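Local coordinates for protein glycosyl hydrolase family 10 (Prevotella bryantii, PDB 4MGQ) that probably hydrolyses internal beta-1,4-xylosidic linkages of xylan, and is represented here by its calcium-binding carbohydrate-binding domain, at residues A14-L19 and K52-T57; E136-W141 and I151-D156. All blocks are in the same frame, centred on the assembly; numbering follows the deposited sequence.

Contact 1 (A14-L19 and K52-T57); sequences ATKHVL and KLRVKT. With CA (calcium ion), chain B.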
loop_
_atom_site.group_PDB
_atom_site.type_symbol
_atom_site.label_atom_id
_atom_site.label_comp_id
_atom_site.label_asym_id
_atom_site.label_seq_id
_atom_site.Cartn_x
_atom_site.Cartn_y
_atom_site.Cartn_z
ATOM N N ALA A 14 -14.667 -13.839 -10.287
ATOM C CA ALA A 14 -14.447 -14.472 -8.993
ATOM C C ALA A 14 -14.166 -13.361 -7.987
ATOM O O ALA A 14 -13.634 -12.321 -8.356
ATOM C CB ALA A 14 -13.292 -15.458 -9.043
ATOM N N THR A 15 -14.540 -13.577 -6.734
ATOM C CA THR A 15 -14.360 -12.538 -5.725
ATOM C C THR A 15 -12.888 -12.203 -5.560
ATOM O O THR A 15 -12.055 -13.098 -5.351
ATOM C CB THR A 15 -14.941 -12.964 -4.379
ATOM O OG1 THR A 15 -16.303 -13.367 -4.568
ATOM C CG2 THR A 15 -14.887 -11.796 -3.382
ATOM N N LYS A 16 -12.575 -10.914 -5.683
ATOM C CA LYS A 16 -11.241 -10.395 -5.430
ATOM C C LYS A 16 -11.208 -9.854 -4.011
ATOM O O LYS A 16 -12.230 -9.393 -3.512
ATOM C CB LYS A 16 -10.880 -9.284 -6.411
ATOM C CG LYS A 16 -10.881 -9.675 -7.883
ATOM C CD LYS A 16 -10.686 -8.421 -8.735
ATOM C CE LYS A 16 -10.228 -8.763 -10.153
ATOM N NZ LYS A 16 -11.342 -9.153 -11.065
ATOM N N HIS A 17 -10.054 -9.912 -3.362
ATOM C CA HIS A 17 -9.942 -9.369 -2.005
ATOM C C HIS A 17 -8.907 -8.264 -1.964
ATOM O O HIS A 17 -7.915 -8.289 -2.701
ATOM C CB HIS A 17 -9.620 -10.479 -1.006
ATOM C CG HIS A 17 -10.662 -11.553 -0.984
ATOM N ND1 HIS A 17 -10.609 -12.652 -1.816
ATOM C CD2 HIS A 17 -11.817 -11.661 -0.288
ATOM C CE1 HIS A 17 -11.673 -13.408 -1.609
ATOM N NE2 HIS A 17 -12.426 -12.827 -0.692
ATOM N N VAL A 18 -9.163 -7.269 -1.118
ATOM C CA VAL A 18 -8.338 -6.071 -1.084
ATOM C C VAL A 18 -8.085 -5.662 0.365
ATOM O O VAL A 18 -8.801 -6.083 1.269
ATOM C CB VAL A 18 -9.005 -4.899 -1.849
ATOM C CG1 VAL A 18 -9.429 -5.335 -3.268
ATOM C CG2 VAL A 18 -10.223 -4.394 -1.090
ATOM N N LEU A 19 -7.046 -4.866 0.571
ATOM C CA LEU A 19 -6.806 -4.235 1.861
ATOM C C LEU A 19 -7.841 -3.122 2.037
ATOM O O LEU A 19 -8.088 -2.345 1.115
ATOM C CB LEU A 19 -5.377 -3.682 1.943
ATOM C CG LEU A 19 -4.962 -2.941 3.230
ATOM C CD1 LEU A 19 -3.456 -2.997 3.389
ATOM C CD2 LEU A 19 -5.410 -1.483 3.243
ATOM N N LYS A 52 3.883 0.159 -7.247
ATOM C CA LYS A 52 2.684 -0.059 -8.053
ATOM C C LYS A 52 1.562 -0.552 -7.174
ATOM O O LYS A 52 1.796 -1.337 -6.253
ATOM C CB LYS A 52 2.934 -1.085 -9.160
ATOM C CG LYS A 52 3.967 -0.688 -10.172
ATOM C CD LYS A 52 4.012 -1.757 -11.276
ATOM C CE LYS A 52 5.077 -1.462 -12.294
ATOM N NZ LYS A 52 5.124 -2.553 -13.323
ATOM N N LEU A 53 0.338 -0.138 -7.482
ATOM C CA LEU A 53 -0.832 -0.659 -6.785
ATOM C C LEU A 53 -2.091 -0.186 -7.492
ATOM O O LEU A 53 -2.010 0.612 -8.429
ATOM C CB LEU A 53 -0.823 -0.213 -5.315
ATOM C CG LEU A 53 -0.968 1.286 -5.017
ATOM C CD1 LEU A 53 -2.117 1.504 -4.032
ATOM C CD2 LEU A 53 0.319 1.904 -4.499
ATOM N N ARG A 54 -3.246 -0.699 -7.081
ATOM C CA ARG A 54 -4.491 -0.015 -7.421
ATOM C C ARG A 54 -5.106 0.486 -6.125
ATOM O O ARG A 54 -4.943 -0.127 -5.069
ATOM C CB ARG A 54 -5.470 -0.908 -8.201
ATOM C CG ARG A 54 -5.903 -2.191 -7.522
ATOM C CD ARG A 54 -6.933 -2.951 -8.393
ATOM N NE ARG A 54 -7.404 -4.126 -7.678
ATOM C CZ ARG A 54 -8.682 -4.452 -7.516
ATOM N NH1 ARG A 54 -9.637 -3.712 -8.066
ATOM N NH2 ARG A 54 -9.001 -5.531 -6.820
ATOM N N VAL A 55 -5.811 1.609 -6.216
ATOM C CA VAL A 55 -6.337 2.255 -5.026
ATOM C C VAL A 55 -7.720 2.831 -5.317
ATOM O O VAL A 55 -8.023 3.192 -6.458
ATOM C CB VAL A 55 -5.383 3.367 -4.533
ATOM C CG1 VAL A 55 -5.275 4.489 -5.570
ATOM C CG2 VAL A 55 -5.832 3.898 -3.172
ATOM N N LYS A 56 -8.544 2.903 -4.280
ATOM C CA LYS A 56 -9.875 3.491 -4.346
ATOM C C LYS A 56 -10.114 4.175 -3.001
ATOM O O LYS A 56 -9.751 3.639 -1.959
ATOM C CB LYS A 56 -10.922 2.400 -4.642
ATOM C CG LYS A 56 -12.392 2.817 -4.550
ATOM C CD LYS A 56 -13.288 1.572 -4.589
ATOM C CE LYS A 56 -14.736 1.902 -4.245
ATOM N NZ LYS A 56 -15.389 2.686 -5.342
ATOM N N THR A 57 -10.685 5.374 -3.017
ATOM C CA THR A 57 -11.019 6.054 -1.767
ATOM C C THR A 57 -12.438 6.591 -1.852
ATOM O O THR A 57 -12.979 6.691 -2.945
ATOM C CB THR A 57 -10.059 7.213 -1.445
ATOM O OG1 THR A 57 -9.821 7.987 -2.626
ATOM C CG2 THR A 57 -8.718 6.687 -0.895
HETATM CA CA CA B . -6.351 -8.913 -4.329
HETATM O O HOH W 1 -4.635 -9.413 -5.957
HETATM O O HOH W 2 -7.658 -9.340 -6.343
#
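Beside the calcium site of this carbohydrate-binding domain, Lys16 and Val18, on one strand and its lead-in, meet the end of Arg54 from another. Nothing polar links the two segments directly; what passes between them is apolar carbon against a guanidinium nitrogen. Arg54 NH2 lies 3.6 Å from Val18 CG1 and 3.9 Å from Lys16 CD, and both carbons approach the flat group obliquely. The arginine bridges the gap through its shape. With CG tucked in beside both the backbone N and C (chi1 59°), the chain runs extended to NE, crossing both Val18 and Lys16 at about a right angle. The two strands are separated by strand 111-121, Val18 CA being 9.4 Å from Val55 CA. Carboxylates hold the guanidinium at each nitrogen: Asp117 pairs with NE, Asp156 with NH1, and Asp116 accepts a hydrogen bond from NH2. This acidic setting probably offsets the nearness of Lys16, whose NZ stays 6.1 Å from Arg54 NH2. Asp116 OD2 also binds calcium, so Arg54 stands in the second shell and is likely to steady that carboxylate. The metal takes the backbone O of His17 at 2.3 Å and two waters. A calcium, probably structural, that joins His17 of strand 17-24 to Asp116 of strand 111-121 and to the loop bearing Thr133 and Glu135 fits the beta-sandwich fold of family 4/9 carbohydrate-binding modules.

Contact 2 (E136-W141 and I151-D156); sequences ENADGW and IKTVAD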
loop_
_atom_site.group_PDB
_atom_site.type_symbol
_atom_site.label_atom_id
_atom_site.label_comp_id
_atom_site.label_asym_id
_atom_site.label_seq_id
_atom_site.Cartn_x
_atom_site.Cartn_y
_atom_site.Cartn_z
ATOM N N GLU A 136 -5.432 -13.761 1.249
ATOM C CA GLU A 136 -5.512 -14.553 2.477
ATOM C C GLU A 136 -5.666 -13.683 3.721
ATOM O O GLU A 136 -6.484 -13.971 4.589
ATOM C CB GLU A 136 -4.283 -15.453 2.629
ATOM C CG GLU A 136 -4.170 -16.528 1.557
ATOM C CD GLU A 136 -2.888 -17.343 1.673
ATOM O OE1 GLU A 136 -1.794 -16.742 1.799
ATOM O OE2 GLU A 136 -2.979 -18.590 1.639
ATOM N N ASN A 137 -4.869 -12.622 3.805
ATOM C CA ASN A 137 -4.878 -11.759 4.975
ATOM C C ASN A 137 -4.051 -10.512 4.707
ATOM O O ASN A 137 -3.572 -10.314 3.586
ATOM C CB ASN A 137 -4.345 -12.506 6.199
ATOM C CG ASN A 137 -2.965 -13.097 5.968
ATOM O OD1 ASN A 137 -2.063 -12.431 5.462
ATOM N ND2 ASN A 137 -2.797 -14.365 6.332
ATOM N N ALA A 138 -3.880 -9.679 5.728
ATOM C CA ALA A 138 -3.047 -8.490 5.591
ATOM C C ALA A 138 -1.748 -8.595 6.393
ATOM O O ALA A 138 -1.218 -7.587 6.867
ATOM C CB ALA A 138 -3.828 -7.252 6.010
ATOM N N ASP A 139 -1.223 -9.811 6.533
ATOM C CA ASP A 139 0.053 -10.004 7.215
ATOM C C ASP A 139 1.150 -9.154 6.591
ATOM O O ASP A 139 1.289 -9.107 5.370
ATOM C CB ASP A 139 0.483 -11.472 7.180
ATOM C CG ASP A 139 -0.361 -12.356 8.068
ATOM O OD1 ASP A 139 -1.293 -11.850 8.732
ATOM O OD2 ASP A 139 -0.080 -13.571 8.104
ATOM N N GLY A 140 1.934 -8.491 7.434
ATOM C CA GLY A 140 3.029 -7.669 6.957
ATOM C C GLY A 140 2.667 -6.196 6.949
ATOM O O GLY A 140 3.530 -5.334 6.817
ATOM N N TRP A 141 1.380 -5.917 7.079
ATOM C CA TRP A 141 0.902 -4.542 7.115
ATOM C C TRP A 141 0.576 -4.190 8.555
ATOM O O TRP A 141 -0.239 -4.857 9.190
ATOM C CB TRP A 141 -0.313 -4.376 6.190
ATOM C CG TRP A 141 0.056 -4.555 4.739
ATOM C CD1 TRP A 141 0.251 -5.743 4.069
ATOM C CD2 TRP A 141 0.313 -3.514 3.790
ATOM N NE1 TRP A 141 0.604 -5.492 2.766
ATOM C CE2 TRP A 141 0.647 -4.134 2.565
ATOM C CE3 TRP A 141 0.293 -2.120 3.857
ATOM C CZ2 TRP A 141 0.955 -3.404 1.417
ATOM C CZ3 TRP A 141 0.596 -1.396 2.718
ATOM C CH2 TRP A 141 0.917 -2.040 1.508
ATOM N N ILE A 151 -7.003 -2.763 10.379
ATOM C CA ILE A 151 -6.523 -3.217 9.082
ATOM C C ILE A 151 -7.269 -4.499 8.732
ATOM O O ILE A 151 -7.151 -5.495 9.446
ATOM C CB ILE A 151 -5.015 -3.475 9.098
ATOM C CG1 ILE A 151 -4.266 -2.214 9.532
ATOM C CG2 ILE A 151 -4.536 -3.970 7.736
ATOM C CD1 ILE A 151 -2.786 -2.435 9.790
ATOM N N LYS A 152 -8.051 -4.462 7.657
ATOM C CA LYS A 152 -8.871 -5.606 7.254
ATOM C C LYS A 152 -8.569 -6.005 5.821
ATOM O O LYS A 152 -7.975 -5.235 5.079
ATOM C CB LYS A 152 -10.364 -5.286 7.369
ATOM C CG LYS A 152 -10.845 -4.915 8.766
ATOM C CD LYS A 152 -12.356 -4.715 8.785
ATOM C CE LYS A 152 -13.100 -5.984 8.375
ATOM N NZ LYS A 152 -12.832 -7.139 9.296
ATOM N N THR A 153 -8.982 -7.212 5.439
ATOM C CA THR A 153 -9.105 -7.534 4.023
ATOM C C THR A 153 -10.572 -7.822 3.757
ATOM O O THR A 153 -11.252 -8.437 4.587
ATOM C CB THR A 153 -8.233 -8.739 3.578
ATOM O OG1 THR A 153 -8.574 -9.907 4.342
ATOM C CG2 THR A 153 -6.744 -8.428 3.736
ATOM N N VAL A 154 -11.072 -7.352 2.621
ATOM C CA VAL A 154 -12.486 -7.491 2.301
ATOM C C VAL A 154 -12.651 -7.792 0.830
ATOM O O VAL A 154 -11.730 -7.581 0.040
ATOM C CB VAL A 154 -13.298 -6.216 2.618
ATOM C CG1 VAL A 154 -13.164 -5.830 4.085
ATOM C CG2 VAL A 154 -12.865 -5.073 1.713
ATOM N N ALA A 155 -13.839 -8.262 0.468
ATOM C CA ALA A 155 -14.185 -8.416 -0.935
ATOM C C ALA A 155 -14.129 -7.065 -1.613
ATOM O O ALA A 155 -14.570 -6.068 -1.043
ATOM C CB ALA A 155 -15.569 -9.029 -1.085
ATOM N N ASP A 156 -13.568 -7.034 -2.819
ATOM C CA ASP A 156 -13.514 -5.816 -3.637
ATOM C C ASP A 156 -14.911 -5.176 -3.695
ATOM O O ASP A 156 -15.876 -5.817 -4.112
ATOM C CB ASP A 156 -12.991 -6.174 -5.040
ATOM C CG ASP A 156 -12.816 -4.967 -5.960
ATOM O OD1 ASP A 156 -13.518 -3.940 -5.812
ATOM O OD2 ASP A 156 -11.972 -5.054 -6.885
#
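Asn137 OD1 takes the backbone N-H of Asp139 at 3.0 Å, an Asx turn that shapes the loop just where Asn137 and Ala138 meet Thr153. The bond is fairly straight at the hydrogen (161°), although the donor stands above the carbonyl plane, 43° out of it. A type II beta turn from Ala138 to Trp141 overlaps it, closed by Trp141 N to Ala138 O at 3.1 Å, with Gly140 at a backbone conformation that suits glycine. Folded in this way, the loop presents backbone and one methyl to strand 151-155, and the meeting is wholly by van der Waals contact. Thr153 CG2, anti to its own carbonyl carbon, presses on the peptide between Asn137 and Ala138, 3.5 Å from Asn137 C. The Ala138 CB methyl settles between two strand methyls, 3.8 Å from Ile151 CG2 and 3.9 Å from Thr153 CG2. Farther along, Ile151 CD1 comes within 3.6 Å of Trp141 O. The indole itself turns away from this strand and into the protein: NE1 hydrogen-bonds to Asn131 O, and the ring meets Phe134 with planes at about 55°. Asn131 ND2 is hydrogen-bonded to the carbonyl O atoms of Asn137 and Asp139. Strand 151-155 is an outermost strand of its sheet, beside strand 17-24, while the loop leads into strand 141-142 at the margin of the other sheet, and Ile151 also touches Leu35 of strand 34-37.

The two contacts illustrate how one sheet can be joined within itself and to its surroundings by quite different chemistry. Contact 1 links two strands inside the sheet, whereas contact 2 packs its edge strand on a loop leading to the other sheet. They join directly where strands 17-24 and 151-155 are neighbours: Lys16 O to Asp156 N and Val18 N to Val154 O, each 2.8 Å, are probable hydrogen bonds. Contact 1 is partly buried in a charged, metal-bearing setting. Contact 2 lies at the surface, buries about twice the area (207 against 102 Å²), and relies on short methyl groups. Asp156, just past the edge strand, belongs by sequence to contact 2 but by charge to contact 1.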